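Local coordinates for protein beta-mannosidase (Trichoderma harzianum, PDB 4CVU) that probably hydrolyses terminal beta-mannosidic linkages as a secreted, glycosylated fungal enzyme of glycoside hydrolase family 2, at residues A[173-178]-A[451-456]; A[177-182]-A[492-497]. All coordinates share one frame; numbering follows the deposited sequence.

Interaction 1. Residues A[173-178]-A[451-456]; sequences QHWPAS and DTLYPD. With NAG (2-acetamido-2-deoxy-beta-D-glucopyranose), chain J.
The indole of Trp175 overlaps Leu453 CB, the Tyr454 carbonyl and the Pro455 ring. Its five-membered ring rests against Leu453, with NE1 3.9 Å from Leu453 CB, while the far corner of the benzo ring reaches the proline, whose side chain crosses the indole at about a right angle, CH2 lying 3.9 Å from Pro455 CG. Between them, CZ2 comes within 3.4 Å of Tyr454 O. The same carbonyl accepts, at 2.6 Å from Tyr454 O, from a water lying in the plane of the indole, which in turn accepts from Trp175 NE1 at 3.1 Å. Gln173 lies over one indole face, near its rim; its extended chain (chi2 170°) carries CD there. Beyond it, Gln173 OE1 accepts from a second water, at 2.7 Å, which in turn accepts from Asp456 N, and OE1 also bonds Gln512 on helix 506-528. An alanine in place of Trp175 would probably leave the first water without its indole donor and open a gap beside Leu453 and Pro455. This water-bridged packing joins two loops across a domain boundary, the galactose-binding-like domain meeting a loop that follows strand 442-446 of the (beta/alpha)8-type catalytic domain, as in other family 2 glycoside hydrolases.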
loop_
_atom_site.group_PDB
_atom_site.type_symbol
_atom_site.label_atom_id
_atom_site.label_comp_id
_atom_site.label_asym_id
_atom_site.label_seq_id
_atom_site.Cartn_x
_atom_site.Cartn_y
_atom_site.Cartn_z
ATOM N N GLN A 173 -19.546 -36.641 -17.999
ATOM C CA GLN A 173 -20.777 -35.889 -17.847
ATOM C C GLN A 173 -20.596 -34.384 -18.062
ATOM O O GLN A 173 -19.550 -33.792 -17.735
ATOM C CB GLN A 173 -21.411 -36.142 -16.473
ATOM C CG GLN A 173 -22.835 -35.628 -16.390
ATOM C CD GLN A 173 -23.570 -36.063 -15.131
ATOM O OE1 GLN A 173 -23.002 -36.696 -14.258
ATOM N NE2 GLN A 173 -24.855 -35.733 -15.055
ATOM N N HIS A 174 -21.626 -33.790 -18.648
ATOM C CA HIS A 174 -21.733 -32.354 -18.794
ATOM C C HIS A 174 -23.111 -31.905 -18.359
ATOM O O HIS A 174 -24.069 -32.678 -18.419
ATOM C CB HIS A 174 -21.446 -31.939 -20.239
ATOM C CG HIS A 174 -20.048 -32.250 -20.658
ATOM N ND1 HIS A 174 -19.704 -33.426 -21.285
ATOM C CD2 HIS A 174 -18.893 -31.570 -20.466
ATOM C CE1 HIS A 174 -18.401 -33.438 -21.505
ATOM N NE2 HIS A 174 -17.882 -32.332 -21.001
ATOM N N TRP A 175 -23.186 -30.655 -17.912
ATOM C CA TRP A 175 -24.402 -30.099 -17.369
ATOM C C TRP A 175 -24.683 -28.800 -18.109
ATOM O O TRP A 175 -23.761 -28.217 -18.727
ATOM C CB TRP A 175 -24.212 -29.783 -15.869
ATOM C CG TRP A 175 -24.060 -30.954 -14.980
ATOM C CD1 TRP A 175 -25.038 -31.531 -14.225
ATOM C CD2 TRP A 175 -22.862 -31.685 -14.712
ATOM N NE1 TRP A 175 -24.527 -32.583 -13.514
ATOM C CE2 TRP A 175 -23.192 -32.697 -13.786
ATOM C CE3 TRP A 175 -21.540 -31.593 -15.168
ATOM C CZ2 TRP A 175 -22.254 -33.611 -13.314
ATOM C CZ3 TRP A 175 -20.605 -32.508 -14.700
ATOM C CH2 TRP A 175 -20.966 -33.504 -13.780
ATOM N N PRO A 176 -25.931 -28.320 -18.022
ATOM C CA PRO A 176 -26.266 -27.003 -18.564
ATOM C C PRO A 176 -25.404 -25.909 -17.950
ATOM O O PRO A 176 -24.970 -26.031 -16.806
ATOM C CB PRO A 176 -27.739 -26.809 -18.186
ATOM C CG PRO A 176 -28.244 -28.179 -17.953
ATOM C CD PRO A 176 -27.103 -28.996 -17.458
ATOM N N ALA A 177 -25.162 -24.864 -18.733
ATOM C CA ALA A 177 -24.309 -23.768 -18.347
ATOM C C ALA A 177 -24.761 -23.122 -17.025
ATOM O O ALA A 177 -23.936 -22.790 -16.193
ATOM C CB ALA A 177 -24.283 -22.731 -19.471
ATOM N N SER A 178 -26.071 -22.987 -16.828
ATOM C CA SER A 178 -26.597 -22.371 -15.620
ATOM C C SER A 178 -26.300 -23.192 -14.351
ATOM O O SER A 178 -26.210 -22.637 -13.261
ATOM C CB SER A 178 -28.107 -22.083 -15.758
ATOM O OG SER A 178 -28.856 -23.267 -15.886
ATOM N N ASP A 451 -23.371 -25.337 -4.366
ATOM C CA ASP A 451 -23.859 -24.423 -5.369
ATOM C C ASP A 451 -23.542 -24.864 -6.811
ATOM O O ASP A 451 -23.303 -24.048 -7.699
ATOM C CB ASP A 451 -23.286 -23.030 -5.095
ATOM C CG ASP A 451 -24.060 -21.931 -5.799
ATOM O OD1 ASP A 451 -25.254 -22.134 -6.152
ATOM O OD2 ASP A 451 -23.458 -20.846 -6.017
ATOM N N THR A 452 -23.534 -26.165 -7.014
ATOM C CA THR A 452 -23.478 -26.745 -8.340
ATOM C C THR A 452 -23.848 -28.205 -8.170
ATOM O O THR A 452 -23.996 -28.690 -7.036
ATOM C CB THR A 452 -22.087 -26.592 -8.980
ATOM O OG1 THR A 452 -22.152 -26.894 -10.391
ATOM C CG2 THR A 452 -21.059 -27.453 -8.266
ATOM N N LEU A 453 -24.031 -28.889 -9.301
ATOM C CA LEU A 453 -24.309 -30.323 -9.299
ATOM C C LEU A 453 -23.027 -31.041 -9.628
ATOM O O LEU A 453 -22.152 -30.458 -10.236
ATOM C CB LEU A 453 -25.435 -30.677 -10.281
ATOM C CG LEU A 453 -26.807 -30.075 -9.940
ATOM C CD1 LEU A 453 -27.880 -30.584 -10.896
ATOM C CD2 LEU A 453 -27.237 -30.358 -8.509
ATOM N N TYR A 454 -22.928 -32.306 -9.207
ATOM C CA TYR A 454 -21.664 -33.014 -9.195
ATOM C C TYR A 454 -21.723 -34.342 -9.967
ATOM O O TYR A 454 -22.828 -34.884 -10.220
ATOM C CB TYR A 454 -21.231 -33.267 -7.742
ATOM C CG TYR A 454 -20.756 -32.010 -7.056
ATOM C CD1 TYR A 454 -21.648 -31.151 -6.450
ATOM C CD2 TYR A 454 -19.415 -31.671 -7.066
ATOM C CE1 TYR A 454 -21.220 -29.989 -5.859
ATOM C CE2 TYR A 454 -18.962 -30.513 -6.482
ATOM C CZ TYR A 454 -19.858 -29.676 -5.857
ATOM O OH TYR A 454 -19.417 -28.481 -5.314
ATOM N N PRO A 455 -20.540 -34.860 -10.337
ATOM C CA PRO A 455 -20.462 -36.198 -10.963
ATOM C C PRO A 455 -20.919 -37.302 -10.022
ATOM O O PRO A 455 -20.932 -37.127 -8.800
ATOM C CB PRO A 455 -18.967 -36.363 -11.274
ATOM C CG PRO A 455 -18.399 -34.998 -11.237
ATOM C CD PRO A 455 -19.199 -34.263 -10.207
ATOM N N ASP A 456 -21.308 -38.427 -10.606
ATOM C CA ASP A 456 -21.671 -39.616 -9.832
ATOM C C ASP A 456 -21.204 -40.906 -10.536
ATOM O O ASP A 456 -21.830 -41.956 -10.383
ATOM C CB ASP A 456 -23.177 -39.669 -9.578
ATOM C CG ASP A 456 -23.554 -40.685 -8.518
ATOM O OD1 ASP A 456 -22.791 -40.833 -7.528
ATOM O OD2 ASP A 456 -24.619 -41.343 -8.657
HETATM C C1 NAG J . -16.340 -28.423 -21.086
HETATM C C2 NAG J . -16.214 -27.011 -21.632
HETATM C C3 NAG J . -17.181 -26.680 -22.755
HETATM C C4 NAG J . -17.242 -27.774 -23.825
HETATM C C5 NAG J . -17.286 -29.164 -23.198
HETATM C C6 NAG J . -17.180 -30.256 -24.274
HETATM C C7 NAG J . -15.419 -25.287 -20.135
HETATM C C8 NAG J . -15.810 -24.336 -19.045
HETATM N N2 NAG J . -16.417 -26.052 -20.570
HETATM O O3 NAG J . -16.725 -25.467 -23.318
HETATM O O4 NAG J . -18.435 -27.584 -24.557
HETATM O O5 NAG J . -16.269 -29.319 -22.202
HETATM O O6 NAG J . -16.037 -31.076 -24.086
HETATM O O7 NAG J . -14.244 -25.329 -20.552
HETATM O O HOH W 1 -21.062 -38.494 -13.661
HETATM O O HOH W 2 -25.257 -34.466 -11.181
#

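Interaction 2. Residues A[177-182]-A[492-497]; sequences ASVVYP and NLMLPI. With NAG (2-acetamido-2-deoxy-beta-D-glucopyranose), chain L.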
loop_
_atom_site.group_PDB
_atom_site.type_symbol
_atom_site.label_atom_id
_atom_site.label_comp_id
_atom_site.label_asym_id
_atom_site.label_seq_id
_atom_site.Cartn_x
_atom_site.Cartn_y
_atom_site.Cartn_z
ATOM N N ALA A 177 -25.162 -24.864 -18.733
ATOM C CA ALA A 177 -24.309 -23.768 -18.347
ATOM C C ALA A 177 -24.761 -23.122 -17.025
ATOM O O ALA A 177 -23.936 -22.790 -16.193
ATOM C CB ALA A 177 -24.283 -22.731 -19.471
ATOM N N SER A 178 -26.071 -22.987 -16.828
ATOM C CA SER A 178 -26.597 -22.371 -15.620
ATOM C C SER A 178 -26.300 -23.192 -14.351
ATOM O O SER A 178 -26.210 -22.637 -13.261
ATOM C CB SER A 178 -28.107 -22.083 -15.758
ATOM O OG SER A 178 -28.856 -23.267 -15.886
ATOM N N VAL A 179 -26.131 -24.505 -14.515
ATOM C CA VAL A 179 -25.847 -25.414 -13.409
ATOM C C VAL A 179 -24.358 -25.362 -13.001
ATOM O O VAL A 179 -24.051 -25.475 -11.821
ATOM C CB VAL A 179 -26.278 -26.852 -13.752
ATOM C CG1 VAL A 179 -25.850 -27.842 -12.685
ATOM C CG2 VAL A 179 -27.802 -26.939 -13.927
ATOM N N VAL A 180 -23.457 -25.188 -13.957
ATOM C CA VAL A 180 -21.999 -25.172 -13.678
ATOM C C VAL A 180 -21.373 -23.781 -13.895
ATOM O O VAL A 180 -20.171 -23.631 -14.064
ATOM C CB VAL A 180 -21.265 -26.236 -14.536
ATOM C CG1 VAL A 180 -21.728 -27.629 -14.142
ATOM C CG2 VAL A 180 -21.476 -26.006 -16.027
ATOM N N TYR A 181 -22.216 -22.763 -13.915
ATOM C CA TYR A 181 -21.790 -21.381 -14.048
ATOM C C TYR A 181 -20.707 -21.069 -13.035
ATOM O O TYR A 181 -20.912 -21.285 -11.841
ATOM C CB TYR A 181 -22.988 -20.480 -13.802
ATOM C CG TYR A 181 -22.688 -19.007 -13.911
ATOM C CD1 TYR A 181 -22.318 -18.439 -15.106
ATOM C CD2 TYR A 181 -22.810 -18.181 -12.802
ATOM C CE1 TYR A 181 -22.054 -17.073 -15.211
ATOM C CE2 TYR A 181 -22.531 -16.832 -12.889
ATOM C CZ TYR A 181 -22.163 -16.294 -14.092
ATOM O OH TYR A 181 -21.928 -14.944 -14.134
ATOM N N PRO A 182 -19.545 -20.601 -13.484
ATOM C CA PRO A 182 -18.481 -20.378 -12.507
ATOM C C PRO A 182 -18.571 -19.054 -11.744
ATOM O O PRO A 182 -19.423 -18.210 -12.053
ATOM C CB PRO A 182 -17.217 -20.345 -13.355
ATOM C CG PRO A 182 -17.645 -19.960 -14.726
ATOM C CD PRO A 182 -19.143 -20.191 -14.845
ATOM N N ASN A 492 -33.151 -26.353 -2.724
ATOM C CA ASN A 492 -33.773 -25.029 -2.744
ATOM C C ASN A 492 -33.313 -24.141 -3.908
ATOM O O ASN A 492 -33.963 -23.118 -4.193
ATOM C CB ASN A 492 -33.572 -24.331 -1.408
ATOM C CG ASN A 492 -32.143 -23.896 -1.177
ATOM O OD1 ASN A 492 -31.207 -24.632 -1.424
ATOM N ND2 ASN A 492 -31.976 -22.680 -0.658
ATOM N N LEU A 493 -32.208 -24.514 -4.568
ATOM C CA LEU A 493 -31.611 -23.676 -5.625
ATOM C C LEU A 493 -31.151 -24.465 -6.876
ATOM O O LEU A 493 -31.740 -24.348 -7.948
ATOM C CB LEU A 493 -30.444 -22.860 -5.052
ATOM C CG LEU A 493 -29.777 -21.836 -5.984
ATOM C CD1 LEU A 493 -30.777 -20.774 -6.398
ATOM C CD2 LEU A 493 -28.577 -21.192 -5.330
ATOM N N MET A 494 -30.102 -25.263 -6.747
ATOM C CA MET A 494 -29.481 -25.865 -7.924
ATOM C C MET A 494 -30.304 -26.940 -8.615
ATOM O O MET A 494 -30.282 -27.025 -9.843
ATOM C CB MET A 494 -28.104 -26.416 -7.590
ATOM C CG MET A 494 -27.107 -25.340 -7.234
ATOM S SD MET A 494 -27.185 -23.905 -8.317
ATOM C CE MET A 494 -27.040 -24.751 -9.903
ATOM N N LEU A 495 -31.029 -27.747 -7.850
ATOM C CA LEU A 495 -31.924 -28.718 -8.451
ATOM C C LEU A 495 -33.056 -28.080 -9.276
ATOM O O LEU A 495 -33.290 -28.474 -10.413
ATOM C CB LEU A 495 -32.438 -29.748 -7.415
ATOM C CG LEU A 495 -31.378 -30.786 -6.959
ATOM C CD1 LEU A 495 -31.842 -31.625 -5.766
ATOM C CD2 LEU A 495 -30.941 -31.709 -8.066
ATOM N N PRO A 496 -33.746 -27.067 -8.725
ATOM C CA PRO A 496 -34.760 -26.421 -9.590
ATOM C C PRO A 496 -34.163 -25.657 -10.791
ATOM O O PRO A 496 -34.790 -25.601 -11.833
ATOM C CB PRO A 496 -35.511 -25.489 -8.643
ATOM C CG PRO A 496 -35.253 -26.035 -7.260
ATOM C CD PRO A 496 -33.919 -26.738 -7.292
ATOM N N ILE A 497 -32.940 -25.143 -10.663
ATOM C CA ILE A 497 -32.236 -24.563 -11.820
ATOM C C ILE A 497 -32.018 -25.671 -12.886
ATOM O O ILE A 497 -32.273 -25.466 -14.064
ATOM C CB ILE A 497 -30.887 -23.889 -11.433
ATOM C CG1 ILE A 497 -31.138 -22.560 -10.743
ATOM C CG2 ILE A 497 -30.029 -23.662 -12.675
ATOM C CD1 ILE A 497 -29.896 -21.959 -10.123
HETATM C C1 NAG L . -21.786 -11.522 -14.891
HETATM C C2 NAG L . -23.266 -11.337 -15.080
HETATM C C3 NAG L . -23.764 -12.323 -16.124
HETATM C C4 NAG L . -22.933 -12.134 -17.395
HETATM C C5 NAG L . -21.439 -12.237 -17.076
HETATM C C6 NAG L . -20.543 -12.021 -18.290
HETATM C C7 NAG L . -24.940 -10.782 -13.361
HETATM C C8 NAG L . -25.496 -11.096 -11.990
HETATM N N2 NAG L . -23.913 -11.516 -13.792
HETATM O O3 NAG L . -25.159 -12.090 -16.325
HETATM O O4 NAG L . -23.257 -13.099 -18.389
HETATM O O5 NAG L . -21.114 -11.256 -16.114
HETATM O O6 NAG L . -20.840 -10.763 -18.843
HETATM O O7 NAG L . -25.444 -9.865 -13.996
#
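Val179 and Ser178 pack against Met494 and Ile497, which lie about one turn apart on helix 490-501, a helix that follows strand 481-485 of the (beta/alpha)8-type catalytic domain. The opposing loop belongs to the galactose-binding-like domain. The apolar contacts centre on the two branches of Val179. Its CG2 lies 4.2 Å from Ile497 CG2, the two side chains running antiparallel alongside each other, and its CG1 approaches Met494 CE at 4.3 Å. The methionine chain is bent at chi2 (-43°) and again at chi3 (-53°), the second bend turning the terminal methyl CE in beside Val179. Contacts of carbon with polar atoms complete the interface: Met494 CE lies 3.6 Å from Val179 O, a carbonyl that also accepts from Thr452 OG1, and Ser178 OG packs 3.4 Å from Ile497 CG2. Two backbone bonds lie within the segments: a weak one from Val180 N to Ala177 O, where residues 177-179 have helical torsions, and one in the helix from Ile497 N to Leu493 O at 3.1 Å. Tyr181, which takes no part in the helix contact, lies against an N-acetylglucosamine of a glycan attached to the protein, a sugar hydrogen-bonded to Asn637 ND2; Tyr181 OH packs 3.5 Å from its C1.

How the interactions relate
Both contacts start from one loop, between helix 159-168 and strand 215-221, and share Ala177 and Ser178; interaction 1 uses its earlier part, interaction 2 the residues that follow. They lie about 8 Å apart, centre to centre. In the catalytic domain the partners come in the same order: loop 451-456 follows strand 442-446, and helix 490-501 follows the adjacent, parallel strand 481-485. The two contacts also touch directly: Thr452 OG1 is 2.8 Å from Val179 O, a probable hydrogen bond, Leu453 packs on Val179, and Asp451 lies against Leu493 and Met494. Together they form one continuous interface joining the galactose-binding-like domain to the loop after one barrel strand and the helix after the next.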